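Local coordinates for TCP pilus virulence regulatory protein (Vibrio cholerae, PDB 4MLO) that acts as an AraC-family transcriptional activator of virulence genes, probably binding DNA through helix-turn-helix motifs and holding palmitoleic acid in a pocket, at residues A[169-174]-A[205-209]; A[178-184]-A[220-224]. All coordinates share one frame; numbering follows the deposited sequence. Where two conformers were deposited one is given.

How the interactions relate
Two contacts show how one helix can be fixed at both ends. In interaction 1 the start of helix 170-180 meets the C-terminal part of helix 199-207, with Ser208 and Arg209; in interaction 2 the last turn of the same helix, with the turn that follows it, meets helix 213-230. Their centres lie about 15 Å apart, and their segments alternate along the chain. Leu216, on helix 213-230, touches side chains from both segments of interaction 1, so this helix serves both contacts. Palmitoleic acid is not part of either: the side chain of Tyr224 in interaction 2 is about 11 Å from it, and Lys230, at the end of the same helix, lines its pocket.

Interaction 1. Residues A[169-174]-A[205-209]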
loop_
_atom_site.group_PDB
_atom_site.type_symbol
_atom_site.label_atom_id
_atom_site.label_comp_id
_atom_site.label_asym_id
_atom_site.label_seq_id
_atom_site.Cartn_x
_atom_site.Cartn_y
_atom_site.Cartn_z
ATOM N N ASP A 169 -12.400 11.923 -1.857
ATOM C CA ASP A 169 -12.965 10.589 -1.999
ATOM C C ASP A 169 -13.532 10.102 -0.669
ATOM O O ASP A 169 -12.920 10.303 0.387
ATOM C CB ASP A 169 -11.850 9.657 -2.466
ATOM C CG ASP A 169 -12.324 8.249 -2.689
ATOM O OD1 ASP A 169 -12.837 7.950 -3.777
ATOM O OD2 ASP A 169 -12.172 7.443 -1.755
ATOM N N ALA A 170 -14.687 9.428 -0.727
ATOM C CA ALA A 170 -15.364 8.982 0.494
ATOM C C ALA A 170 -14.577 7.908 1.233
ATOM O O ALA A 170 -14.626 7.843 2.467
ATOM C CB ALA A 170 -16.751 8.444 0.184
ATOM N N MET A 171 -13.823 7.065 0.516
ATOM C CA MET A 171 -13.034 6.074 1.226
ATOM C C MET A 171 -11.937 6.731 2.034
ATOM O O MET A 171 -11.624 6.291 3.151
ATOM C CB MET A 171 -12.424 5.054 0.269
ATOM C CG MET A 171 -11.672 3.929 0.986
ATOM S SD MET A 171 -12.734 2.842 2.002
ATOM C CE MET A 171 -11.483 1.736 2.673
ATOM N N GLU A 172 -11.319 7.769 1.477
ATOM C CA GLU A 172 -10.306 8.506 2.230
ATOM C C GLU A 172 -10.936 9.165 3.456
ATOM O O GLU A 172 -10.333 9.194 4.530
ATOM C CB GLU A 172 -9.624 9.526 1.315
ATOM C CG GLU A 172 -8.820 10.587 2.041
ATOM C CD GLU A 172 -7.581 10.071 2.720
ATOM O OE1 GLU A 172 -7.128 8.943 2.414
ATOM O OE2 GLU A 172 -7.052 10.820 3.571
ATOM N N LYS A 173 -12.171 9.669 3.329
ATOM C CA LYS A 173 -12.826 10.251 4.495
ATOM C C LYS A 173 -13.036 9.204 5.589
ATOM O O LYS A 173 -12.796 9.472 6.769
ATOM C CB LYS A 173 -14.161 10.880 4.102
ATOM C CG LYS A 173 -14.041 12.175 3.326
ATOM C CD LYS A 173 -15.436 12.745 3.070
ATOM C CE LYS A 173 -15.402 13.888 2.077
ATOM N NZ LYS A 173 -14.489 14.970 2.526
ATOM N N ILE A 174 -13.512 8.020 5.213
ATOM C CA ILE A 174 -13.726 6.950 6.190
ATOM C C ILE A 174 -12.409 6.539 6.825
ATOM O O ILE A 174 -12.285 6.464 8.047
ATOM C CB ILE A 174 -14.406 5.747 5.521
ATOM C CG1 ILE A 174 -15.825 6.104 5.008
ATOM C CG2 ILE A 174 -14.387 4.528 6.444
ATOM C CD1 ILE A 174 -16.380 5.023 4.108
ATOM N N GLU A 205 -18.384 2.073 -0.591
ATOM C CA GLU A 205 -16.930 2.064 -0.424
ATOM C C GLU A 205 -16.446 0.730 0.098
ATOM O O GLU A 205 -15.384 0.236 -0.314
ATOM C CB GLU A 205 -16.498 3.168 0.523
ATOM C CG GLU A 205 -16.866 4.595 0.075
ATOM C CD GLU A 205 -16.472 4.918 -1.335
ATOM O OE1 GLU A 205 -15.439 4.387 -1.805
ATOM O OE2 GLU A 205 -17.209 5.700 -2.000
ATOM N N LEU A 206 -17.212 0.123 0.986
ATOM C CA LEU A 206 -16.845 -1.195 1.517
ATOM C C LEU A 206 -17.235 -2.303 0.558
ATOM O O LEU A 206 -16.451 -3.247 0.325
ATOM C CB LEU A 206 -17.518 -1.404 2.873
ATOM C CG LEU A 206 -16.794 -0.721 4.056
ATOM C CD1 LEU A 206 -16.958 0.789 4.028
ATOM C CD2 LEU A 206 -17.242 -1.241 5.388
ATOM N N GLU A 207 -18.449 -2.216 0.008
ATOM C CA GLU A 207 -18.955 -3.243 -0.903
ATOM C C GLU A 207 -18.034 -3.437 -2.090
ATOM O O GLU A 207 -17.750 -4.579 -2.479
ATOM C CB GLU A 207 -20.343 -2.859 -1.395
ATOM C CG GLU A 207 -21.431 -3.052 -0.359
ATOM C CD GLU A 207 -22.795 -2.527 -0.806
ATOM O OE1 GLU A 207 -22.881 -1.892 -1.883
ATOM O OE2 GLU A 207 -23.762 -2.754 -0.045
ATOM N N SER A 208 -17.551 -2.341 -2.677
ATOM C CA SER A 208 -16.718 -2.407 -3.874
ATOM C C SER A 208 -15.335 -2.949 -3.559
ATOM O O SER A 208 -14.645 -3.434 -4.457
ATOM C CB SER A 208 -16.598 -1.020 -4.509
ATOM O OG SER A 208 -15.792 -0.147 -3.706
ATOM N N ARG A 209 -14.943 -2.911 -2.297
ATOM C CA ARG A 209 -13.667 -3.443 -1.830
ATOM C C ARG A 209 -13.813 -4.819 -1.183
ATOM O O ARG A 209 -12.822 -5.377 -0.692
ATOM C CB ARG A 209 -13.036 -2.448 -0.867
ATOM C CG ARG A 209 -12.568 -1.170 -1.560
ATOM C CD ARG A 209 -12.024 -0.114 -0.626
ATOM N NE ARG A 209 -11.482 1.041 -1.353
ATOM C CZ ARG A 209 -12.219 2.034 -1.840
ATOM N NH1 ARG A 209 -11.658 3.054 -2.481
ATOM N NH2 ARG A 209 -13.534 2.022 -1.664
HETATM O O HOH W 1 -13.316 5.283 -3.497
HETATM O O HOH W 2 -16.161 7.319 -4.131
#
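Met171 lays its side chain over one face of the Arg209 guanidinium, with CG 3.4 Å from CZ and over the centre of the group. CG is anti to the backbone N (chi1 -176°); the chain bends at chi2 and crosses the arginine at a slant, with CE 3.8 Å from Arg209 CD. Beside this, Ala170 CB packs against the Glu205 carboxylate, 3.5 Å from OE2, while Ile174 CD1 rests on the methylene groups of Glu205 and comes near Leu206 CD1.

The flat group under the methionine is held mainly from its own segment. Arg209 NH2 donates to Glu205 O, which lies in the guanidinium plane, and forms a salt bridge with Glu205 OE1 at 3.0 Å, meeting that oxygen's anti lone pair. One nitrogen thus ties a backbone carbonyl to a carboxylate and restricts the rotation of the guanidinium.

The polar link across the interface runs through water. Water 1 sits at the guanidinium edge, accepts from Arg209 NH1 and donates to Glu205 OE1 and to Asp169 OD1, the last at 2.7 Å. It joins two carboxylates whose mutual repulsion, with Asp169 OD2 and Glu205 OE1 4.5 Å apart, is probably offset by the nearby positive charge of Arg209.

Further out, Arg209 NE bonds weakly to Asn64 O, and Leu216 of helix 213-230 packs against Met171, Ile174 and Leu206. Asp169 OD2 accepts weak bonds from Met171 N and Glu172 N: a helix N-cap, here joined by water to Glu205 and Arg209 within an all-helical part of this AraC-family regulator.

Interaction 2. Residues A[178-184]-A[220-224]; sequences VKSDITR and IRISY
Ile182 reaches three residues of helix 213-230 with different branches. Its CG1 is anti to the backbone N (chi1 -170°), bringing CD1 against both Ile220 CG2 and Arg221 CG, each 3.8 Å away. The other branch, CG2, stands over one face of the Tyr224 ring, 4.0 Å from the centroid and 16° off the ring normal, a CH-pi contact displaced toward the rim. Past the isoleucine, Arg221 runs in the opposite direction, extended from CG to NE, and turns the edge of its guanidinium to the backbone. NE at 2.9 Å and NH2 at 3.0 Å grip Ile182 O side-on, the oxygen lying in the guanidinium plane and the NE bond nearly along the C=O axis. NH2 also comes within 2.7 Å of Arg184 O. Ile220 completes the apolar side: its CG2 meets Lys179 CG, and Val178 CG1 at 4.0 Å.

The contact joins the C-terminal part of helix 170-180 and its type I turn, from Asp181 to Arg184, to the middle of helix 213-230. Aliphatic groups and one aromatic face make up the apolar part, while the charged guanidinium gives two N-H groups to one turn carbonyl, which fixes the guanidinium's orientation.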
loop_
_atom_site.group_PDB
_atom_site.type_symbol
_atom_site.label_atom_id
_atom_site.label_comp_id
_atom_site.label_asym_id
_atom_site.label_seq_id
_atom_site.Cartn_x
_atom_site.Cartn_y
_atom_site.Cartn_z
ATOM N N VAL A 178 -11.060 6.840 10.806
ATOM C CA VAL A 178 -10.687 5.713 11.652
ATOM C C VAL A 178 -9.264 5.885 12.170
ATOM O O VAL A 178 -8.959 5.599 13.344
ATOM C CB VAL A 178 -10.851 4.406 10.852
ATOM C CG1 VAL A 178 -10.283 3.214 11.625
ATOM C CG2 VAL A 178 -12.313 4.152 10.543
ATOM N N LYS A 179 -8.366 6.334 11.296
ATOM C CA LYS A 179 -6.963 6.514 11.641
ATOM C C LYS A 179 -6.743 7.655 12.608
ATOM O O LYS A 179 -5.665 7.729 13.201
ATOM C CB LYS A 179 -6.138 6.762 10.388
ATOM C CG LYS A 179 -6.016 5.561 9.491
ATOM C CD LYS A 179 -4.881 5.718 8.533
ATOM C CE LYS A 179 -5.228 6.533 7.333
ATOM N NZ LYS A 179 -4.228 6.296 6.237
ATOM N N SER A 180 -7.721 8.558 12.762
ATOM C CA SER A 180 -7.609 9.634 13.732
ATOM C C SER A 180 -7.826 9.172 15.169
ATOM O O SER A 180 -7.474 9.908 16.107
ATOM C CB SER A 180 -8.611 10.734 13.378
ATOM O OG SER A 180 -9.953 10.440 13.783
ATOM N N ASP A 181 -8.422 7.996 15.370
ATOM C CA ASP A 181 -8.676 7.441 16.687
ATOM C C ASP A 181 -8.781 5.931 16.531
ATOM O O ASP A 181 -9.871 5.372 16.574
ATOM C CB ASP A 181 -9.939 8.053 17.284
ATOM C CG ASP A 181 -10.090 7.802 18.740
ATOM O OD1 ASP A 181 -9.358 6.983 19.341
ATOM O OD2 ASP A 181 -11.033 8.396 19.325
ATOM N N ILE A 182 -7.626 5.297 16.317
ATOM C CA ILE A 182 -7.593 3.916 15.847
ATOM C C ILE A 182 -8.196 2.941 16.854
ATOM O O ILE A 182 -8.689 1.870 16.453
ATOM C CB ILE A 182 -6.134 3.565 15.507
ATOM C CG1 ILE A 182 -6.025 2.233 14.770
ATOM C CG2 ILE A 182 -5.286 3.490 16.762
ATOM C CD1 ILE A 182 -6.673 2.261 13.401
ATOM N N THR A 183 -8.172 3.270 18.174
ATOM C CA THR A 183 -8.669 2.379 19.214
ATOM C C THR A 183 -10.138 2.606 19.524
ATOM O O THR A 183 -10.706 1.834 20.288
ATOM C CB THR A 183 -7.849 2.486 20.536
ATOM O OG1 THR A 183 -8.100 3.730 21.218
ATOM C CG2 THR A 183 -6.387 2.360 20.299
ATOM N N ARG A 184 -10.746 3.624 18.936
ATOM C CA ARG A 184 -12.155 3.854 19.193
ATOM C C ARG A 184 -12.968 2.637 18.777
ATOM O O ARG A 184 -12.635 1.955 17.783
ATOM C CB ARG A 184 -12.608 5.108 18.448
ATOM C CG ARG A 184 -14.074 5.462 18.648
ATOM C CD ARG A 184 -14.330 6.860 18.106
ATOM N NE ARG A 184 -15.765 7.095 18.005
ATOM C CZ ARG A 184 -16.316 8.221 17.560
ATOM N NH1 ARG A 184 -15.560 9.244 17.188
ATOM N NH2 ARG A 184 -17.641 8.303 17.487
ATOM N N ILE A 220 -7.402 -1.815 8.744
ATOM C CA ILE A 220 -6.718 -0.559 9.040
ATOM C C ILE A 220 -5.853 -0.701 10.287
ATOM O O ILE A 220 -4.713 -0.197 10.333
ATOM C CB ILE A 220 -7.747 0.573 9.174
ATOM C CG1 ILE A 220 -8.488 0.765 7.837
ATOM C CG2 ILE A 220 -7.070 1.896 9.659
ATOM C CD1 ILE A 220 -9.678 1.670 7.986
ATOM N N ARG A 221 -6.351 -1.431 11.295
ATOM C CA ARG A 221 -5.579 -1.674 12.518
ATOM C C ARG A 221 -4.346 -2.535 12.257
ATOM O O ARG A 221 -3.306 -2.303 12.863
ATOM C CB ARG A 221 -6.455 -2.310 13.587
ATOM C CG ARG A 221 -7.516 -1.347 14.154
ATOM C CD ARG A 221 -8.357 -1.992 15.262
ATOM N NE ARG A 221 -9.163 -0.953 15.930
ATOM C CZ ARG A 221 -10.317 -1.132 16.538
ATOM N NH1 ARG A 221 -10.892 -2.316 16.612
ATOM N NH2 ARG A 221 -10.927 -0.059 17.070
ATOM N N ILE A 222 -4.417 -3.502 11.338
ATOM C CA ILE A 222 -3.203 -4.277 11.032
ATOM C C ILE A 222 -2.152 -3.389 10.391
ATOM O O ILE A 222 -0.948 -3.493 10.678
ATOM C CB ILE A 222 -3.541 -5.485 10.134
ATOM C CG1 ILE A 222 -4.317 -6.577 10.893
ATOM C CG2 ILE A 222 -2.265 -6.126 9.491
ATOM C CD1 ILE A 222 -3.618 -7.166 12.117
ATOM N N SER A 223 -2.563 -2.536 9.474
ATOM C CA SER A 223 -1.572 -1.695 8.837
ATOM C C SER A 223 -0.986 -0.695 9.831
ATOM O O SER A 223 0.198 -0.371 9.742
ATOM C CB SER A 223 -2.189 -1.055 7.604
ATOM O OG SER A 223 -2.437 -2.083 6.645
ATOM N N TYR A 224 -1.763 -0.269 10.833
ATOM C CA TYR A 224 -1.210 0.526 11.922
ATOM C C TYR A 224 -0.153 -0.258 12.700
ATOM O O TYR A 224 0.936 0.266 12.995
ATOM C CB TYR A 224 -2.371 1.002 12.808
ATOM C CG TYR A 224 -2.042 2.015 13.871
ATOM C CD1 TYR A 224 -1.606 1.629 15.101
ATOM C CD2 TYR A 224 -2.305 3.368 13.661
ATOM C CE1 TYR A 224 -1.333 2.563 16.108
ATOM C CE2 TYR A 224 -2.024 4.306 14.669
ATOM C CZ TYR A 224 -1.515 3.871 15.880
ATOM O OH TYR A 224 -1.234 4.759 16.920
#